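Local atomic coordinates of RagB/SusD family nutrient uptake outer membrane protein (Bacteroides thetaiotaomicron, PDB entry 7KV2), a protein that probably binds beta-glucans at the outer membrane surface of a human gut bacterium, as a SusD-family partner in glycan uptake. Residues R140-Y143 against E144-I148; M190-S193 against L194-I198; P323-K326 against E327-E330. All blocks are in the same frame, centred on the assembly; numbering follows the deposited sequence.

Contact 1: R140-Y143 against E144-I148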
# COMPACT_ATOMS: atom_id res chain seq x y z
N ARG A 140 25.36 12.76 8.74
CA ARG A 140 24.45 13.83 8.27
C ARG A 140 23.76 13.33 7.00
O ARG A 140 22.51 13.35 6.96
CB ARG A 140 25.21 15.14 8.04
CG ARG A 140 24.37 16.27 7.46
CD ARG A 140 25.27 17.45 7.11
NE ARG A 140 25.90 17.87 8.35
CZ ARG A 140 25.34 18.65 9.27
NH1 ARG A 140 24.15 19.19 9.06
NH2 ARG A 140 26.01 18.92 10.38
N ALA A 141 24.55 12.91 6.01
CA ALA A 141 24.09 12.52 4.65
C ALA A 141 23.12 11.32 4.77
O ALA A 141 22.10 11.32 4.06
CB ALA A 141 25.28 12.19 3.79
N TYR A 142 23.42 10.36 5.66
CA TYR A 142 22.59 9.16 5.89
C TYR A 142 21.26 9.58 6.53
O TYR A 142 20.23 9.07 6.08
CB TYR A 142 23.30 8.12 6.75
CG TYR A 142 22.51 6.86 7.01
CD1 TYR A 142 21.91 6.14 5.98
CD2 TYR A 142 22.36 6.37 8.30
CE1 TYR A 142 21.19 4.97 6.23
CE2 TYR A 142 21.66 5.20 8.57
CZ TYR A 142 21.07 4.50 7.53
OH TYR A 142 20.38 3.36 7.83
N TYR A 143 21.27 10.43 7.55
CA TYR A 143 20.03 10.93 8.21
C TYR A 143 19.17 11.66 7.18
O TYR A 143 17.94 11.50 7.17
CB TYR A 143 20.35 11.84 9.40
CG TYR A 143 21.20 11.21 10.48
CD1 TYR A 143 21.23 9.83 10.66
CD2 TYR A 143 21.98 11.98 11.33
CE1 TYR A 143 22.02 9.23 11.63
CE2 TYR A 143 22.76 11.40 12.32
CZ TYR A 143 22.81 10.02 12.45
OH TYR A 143 23.55 9.40 13.42
N GLU A 144 19.82 12.50 6.38
CA GLU A 144 19.20 13.28 5.29
C GLU A 144 18.59 12.33 4.26
O GLU A 144 17.47 12.58 3.82
CB GLU A 144 20.25 14.12 4.56
CG GLU A 144 20.66 15.39 5.30
CD GLU A 144 21.71 16.26 4.59
OE1 GLU A 144 22.35 15.77 3.62
OE2 GLU A 144 21.87 17.42 5.01
N ALA A 145 19.34 11.33 3.83
CA ALA A 145 18.84 10.34 2.83
C ALA A 145 17.55 9.71 3.36
O ALA A 145 16.59 9.62 2.58
CB ALA A 145 19.89 9.32 2.51
N GLN A 146 17.49 9.31 4.62
CA GLN A 146 16.28 8.62 5.16
C GLN A 146 15.09 9.57 5.20
O GLN A 146 13.98 9.22 4.69
CB GLN A 146 16.53 8.05 6.55
CG GLN A 146 17.65 7.00 6.60
CD GLN A 146 17.92 6.60 8.03
OE1 GLN A 146 17.11 5.93 8.67
NE2 GLN A 146 19.06 7.05 8.57
N VAL A 147 15.26 10.76 5.78
CA VAL A 147 14.09 11.65 5.98
C VAL A 147 13.69 12.32 4.67
O VAL A 147 12.51 12.54 4.55
CB VAL A 147 14.27 12.65 7.15
CG1 VAL A 147 14.59 11.91 8.44
CG2 VAL A 147 15.31 13.73 6.84
N ILE A 148 14.57 12.60 3.70
CA ILE A 148 14.09 13.17 2.41
C ILE A 148 13.30 12.08 1.65
O ILE A 148 12.27 12.37 1.03
CB ILE A 148 15.24 13.75 1.58
CG1 ILE A 148 15.96 14.90 2.30
CG2 ILE A 148 14.71 14.17 0.23
CD1 ILE A 148 17.25 15.33 1.59

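Contact 2: M190-S193 against L194-I198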
# COMPACT_ATOMS: atom_id res chain seq x y z
N MET A 190 9.00 16.21 -5.70
CA MET A 190 9.21 14.79 -5.29
C MET A 190 10.37 14.16 -6.07
O MET A 190 11.31 13.62 -5.46
CB MET A 190 7.93 13.99 -5.49
CG MET A 190 6.88 14.37 -4.47
SD MET A 190 5.22 13.72 -4.87
CE MET A 190 5.47 11.94 -4.90
N VAL A 191 10.31 14.19 -7.39
CA VAL A 191 11.31 13.47 -8.21
C VAL A 191 12.70 14.09 -8.01
O VAL A 191 13.67 13.33 -7.91
CB VAL A 191 10.88 13.35 -9.68
CG1 VAL A 191 11.03 14.64 -10.48
CG2 VAL A 191 11.65 12.21 -10.33
N THR A 192 12.80 15.42 -7.89
CA THR A 192 14.10 16.11 -7.66
C THR A 192 14.67 15.68 -6.29
O THR A 192 15.86 15.41 -6.23
CB THR A 192 13.96 17.63 -7.77
OG1 THR A 192 13.56 17.88 -9.11
CG2 THR A 192 15.25 18.37 -7.50
N SER A 193 13.84 15.60 -5.24
CA SER A 193 14.26 15.10 -3.90
C SER A 193 14.83 13.68 -3.99
O SER A 193 15.87 13.42 -3.38
CB SER A 193 13.13 15.15 -2.91
OG SER A 193 12.82 16.49 -2.56
N LEU A 194 14.17 12.79 -4.73
CA LEU A 194 14.66 11.41 -4.91
C LEU A 194 16.03 11.44 -5.62
O LEU A 194 16.89 10.63 -5.24
CB LEU A 194 13.65 10.56 -5.68
CG LEU A 194 12.32 10.31 -4.95
CD1 LEU A 194 11.52 9.25 -5.68
CD2 LEU A 194 12.54 9.90 -3.50
N GLU A 195 16.20 12.28 -6.65
CA GLU A 195 17.49 12.42 -7.38
C GLU A 195 18.59 12.79 -6.37
O GLU A 195 19.66 12.18 -6.40
CB GLU A 195 17.35 13.44 -8.50
CG GLU A 195 16.55 12.92 -9.68
CD GLU A 195 16.13 13.90 -10.78
OE1 GLU A 195 16.24 15.12 -10.58
OE2 GLU A 195 15.65 13.41 -11.82
N GLU A 196 18.29 13.72 -5.48
CA GLU A 196 19.27 14.20 -4.46
C GLU A 196 19.62 13.07 -3.50
O GLU A 196 20.78 12.97 -3.10
CB GLU A 196 18.68 15.32 -3.62
CG GLU A 196 18.56 16.62 -4.37
CD GLU A 196 17.87 17.68 -3.54
OE1 GLU A 196 17.81 17.51 -2.28
OE2 GLU A 196 17.38 18.65 -4.15
N VAL A 197 18.62 12.32 -3.05
CA VAL A 197 18.87 11.19 -2.11
C VAL A 197 19.75 10.18 -2.84
O VAL A 197 20.69 9.64 -2.21
CB VAL A 197 17.55 10.54 -1.67
CG1 VAL A 197 17.81 9.14 -1.15
CG2 VAL A 197 16.82 11.40 -0.67
N ILE A 198 19.44 9.88 -4.09
CA ILE A 198 20.21 8.86 -4.86
C ILE A 198 21.66 9.36 -4.96
O ILE A 198 22.60 8.57 -4.77
CB ILE A 198 19.56 8.60 -6.23
CG1 ILE A 198 18.23 7.84 -6.04
CG2 ILE A 198 20.50 7.86 -7.16
CD1 ILE A 198 17.29 7.84 -7.24

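Contact 3: P323-K326 against E327-E330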
# COMPACT_ATOMS: atom_id res chain seq x y z
N PRO A 323 -14.83 -7.59 1.16
CA PRO A 323 -14.97 -8.92 0.55
C PRO A 323 -14.31 -8.91 -0.83
O PRO A 323 -14.20 -7.84 -1.46
CB PRO A 323 -16.45 -9.13 0.26
CG PRO A 323 -17.16 -8.06 1.00
CD PRO A 323 -16.15 -7.02 1.43
N VAL A 324 -13.74 -10.04 -1.21
CA VAL A 324 -13.15 -10.19 -2.56
C VAL A 324 -14.29 -10.53 -3.54
O VAL A 324 -15.13 -11.39 -3.23
CB VAL A 324 -12.06 -11.27 -2.58
CG1 VAL A 324 -11.61 -11.51 -4.01
CG2 VAL A 324 -10.91 -10.89 -1.64
N ARG A 325 -14.37 -9.78 -4.65
CA ARG A 325 -15.39 -9.99 -5.71
C ARG A 325 -15.31 -11.40 -6.27
O ARG A 325 -14.21 -11.94 -6.49
CB ARG A 325 -15.20 -8.98 -6.84
CG ARG A 325 -15.32 -7.53 -6.39
CD ARG A 325 -15.17 -6.64 -7.59
NE ARG A 325 -15.29 -5.22 -7.28
CZ ARG A 325 -15.81 -4.33 -8.11
NH1 ARG A 325 -16.37 -4.70 -9.26
NH2 ARG A 325 -15.83 -3.06 -7.77
N LYS A 326 -16.47 -12.03 -6.44
CA LYS A 326 -16.56 -13.33 -7.15
C LYS A 326 -15.78 -13.23 -8.46
O LYS A 326 -15.04 -14.19 -8.79
CB LYS A 326 -18.03 -13.69 -7.38
CG LYS A 326 -18.30 -15.03 -8.04
CD LYS A 326 -19.79 -15.30 -8.29
CE LYS A 326 -20.05 -16.70 -8.80
NZ LYS A 326 -21.48 -16.89 -9.14
N GLU A 327 -15.87 -12.11 -9.17
CA GLU A 327 -15.20 -11.96 -10.49
C GLU A 327 -13.67 -12.03 -10.32
O GLU A 327 -13.00 -12.45 -11.27
CB GLU A 327 -15.63 -10.66 -11.16
CG GLU A 327 -17.13 -10.67 -11.52
CD GLU A 327 -18.14 -10.59 -10.36
OE1 GLU A 327 -17.82 -10.04 -9.29
OE2 GLU A 327 -19.27 -11.03 -10.55
N THR A 328 -13.14 -11.62 -9.17
CA THR A 328 -11.68 -11.69 -8.90
C THR A 328 -11.28 -13.15 -8.82
O THR A 328 -10.36 -13.58 -9.52
CB THR A 328 -11.33 -10.91 -7.62
OG1 THR A 328 -11.62 -9.53 -7.86
CG2 THR A 328 -9.90 -11.08 -7.23
N TYR A 329 -12.04 -13.94 -8.11
CA TYR A 329 -11.73 -15.39 -8.03
C TYR A 329 -11.80 -16.05 -9.43
O TYR A 329 -10.88 -16.88 -9.79
CB TYR A 329 -12.71 -16.06 -7.09
CG TYR A 329 -12.54 -17.55 -7.02
CD1 TYR A 329 -11.66 -18.13 -6.13
CD2 TYR A 329 -13.32 -18.38 -7.81
CE1 TYR A 329 -11.57 -19.52 -6.02
CE2 TYR A 329 -13.21 -19.76 -7.74
CZ TYR A 329 -12.33 -20.33 -6.85
OH TYR A 329 -12.25 -21.71 -6.79
N GLU A 330 -12.82 -15.70 -10.20
CA GLU A 330 -13.09 -16.30 -11.54
C GLU A 330 -12.08 -15.87 -12.60
O GLU A 330 -11.99 -16.58 -13.58
CB GLU A 330 -14.49 -15.90 -12.03
CG GLU A 330 -15.56 -16.48 -11.18
CD GLU A 330 -16.98 -16.11 -11.60
OE1 GLU A 330 -17.17 -15.02 -12.22
OE2 GLU A 330 -17.89 -16.89 -11.23
O HOH W 1 -17.16 -7.46 -10.18
O HOH W 2 -18.86 -10.41 -6.60

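Contact 1: R140-Y143 against E144-I148
Gln146 lays its amide over the ring of Tyr142, one turn earlier in helix 137-162, a long helix in the TPR-like alpha-helical part of this SusD-family fold. Four i to i+4 backbone bonds run through the segment, from Glu144 N to Val147 N. From CB the glutamine chain runs extended beyond CG. CB lies near the carbonyl oxygens of Tyr142 and Tyr143, and Gln146 CG rests 3.3 Å from Tyr142 O. Gln146 CD comes 3.8 Å from Tyr142 CZ. NE2 then stands 3.2 Å above the plane of the Tyr142 ring, shifted toward the rim at CE2, with the ring and amide planes 30° apart. Tyr142 has CG beside its own carbonyl carbon (chi1 -179°), which keeps its ring within range of the same NE2 that gives a weak bond, 3.4 Å long, to Tyr142 O. That oxygen also takes Gln146 N at 3.1 Å, and thus has two donors from one residue. OE1 is gripped from elsewhere, by Tyr54 OH and Arg214 NH1, which fixes the turn of the amide. The Tyr143 ring turns its edge to NE2, while its hydroxyl is bonded to Asp43 and its ring packs on helix 43-53. Along another side of the helix, Glu144 and Arg140 meet mainly through the aliphatic part of the arginine. Arg140 NH1 is hydrogen-bonded to Leu129 O and stays 5.0 Å from Glu144 OE2, whereas Arg140 CG lies 3.7 Å from that same carboxylate oxygen.

Contact 2: M190-S193 against L194-I198
Leu194, Glu195, Glu196 and Val197 each donate a backbone N-H to the residue four places earlier, from Met190 to Ser193, and these four bonds are the frame of this length of helix 183-200. The N···O distances are even: Leu194 N to Met190 O is 3.1 Å and Val197 N to Ser193 O is 3.0 Å. Side-chain carbons pack on the same carbonyl oxygens. Leu194 CG sits 3.5 Å from Met190 O, and Glu195 CG is 3.4 Å from Val191 O. Among the polar side chains, two hydroxyls turn back along the helix: Thr192 OG1 bonds to Glu188 O and Ser193 OG to Lys189 O. The threonine oxygen lies opposite its own carbonyl carbon and beside its backbone N (chi1 -62°), an orientation that faces it toward the preceding turn and leaves CG2 to meet Glu196, with Thr192 CG2 at 4.0 Å from Glu196 OE2. The charged contact is Glu195, whose OE2 makes a salt bridge with Arg236 NE; OE1 lies over the backbone of the preceding turn, 3.8 Å from Thr192 CA. An alanine in place of Glu195 is likely to leave the Arg236 guanidinium without this carboxylate mate and to strip away the CG and carboxylate that lie against Val191 O and Thr192 CA. Packing against the neighbours is mixed: Met190 and Ser193 touch helix 137-162, whereas Val191 and Leu194 touch Tyr224 of helix 217-231. With buried residues packed on these two helices and Glu195 and Glu196 more exposed, the segment has the pattern of an amphipathic helix in an alpha-helical bundle like the TPR-like part of SusD-family proteins.

Contact 3: P323-K326 against E327-E330
Thr328 and Val324 meet through their methyl groups, with Val324 CG1 3.7 Å from Thr328 CG2, and their side chains cross at about a right angle. Beside them, Arg325 O accepts Thr328 N at 2.9 Å, though the donor stands well above the carbonyl plane, at an elevation of 64°, and a longer, weak bond from Tyr329 N, so one oxygen holds two N-H groups of the first turn. The next bond, from Glu330 N to Lys326 O, is regular, at 3.0 Å. On the solvent side the extended lysine runs past Glu330: Lys326 CE comes 3.3 Å from Glu330 OE2, but NZ lies 4.2 Å from that oxygen, too far for a salt bridge. Arg325 is the N-cap of the short helix 326-331, where a loop enters the helix in the SusD-family region. Glu327 folds back over this start, its chain bent at chi2 (70°), and OE1 receives hydrogen bonds from two waters. One water accepts from Arg325 NH1 in the plane of the guanidinium, the other from Lys326 N, at 2.9 Å from that backbone nitrogen. The carboxylate thus reaches both the arginine and the backbone N-H of the first helical residue through water. Farther out, Arg325 is placed by Leu81 O at NE and by a cation-pi contact with Trp82, and Asp80 O takes Thr328 OG1. Tyr482 OH holds Glu327 OE2, and the ring of Tyr329 stacks on Phe373.

In the fold
Contacts 1 and 2 come from successive helices, 137-162 and 183-200, in the same N-terminal part of the protein. Their centres are 12 Å apart and the helices touch directly, Ile148 CG2 lying 3.6 Å from Val197 CG2 and equally close to Ser193 CB, so the two contacts lie on helices packed directly against each other. Contact 3 follows much later in the chain, at the start of helix 326-331, and lies on the opposite side of the chain's centre, about 43 Å and 39 Å between centres from contacts 1 and 2. The first pair belongs to the helical part that is TPR-like, as in SusD-family proteins, and the third to a loop-to-helix junction on the far side of the same single-chain assembly.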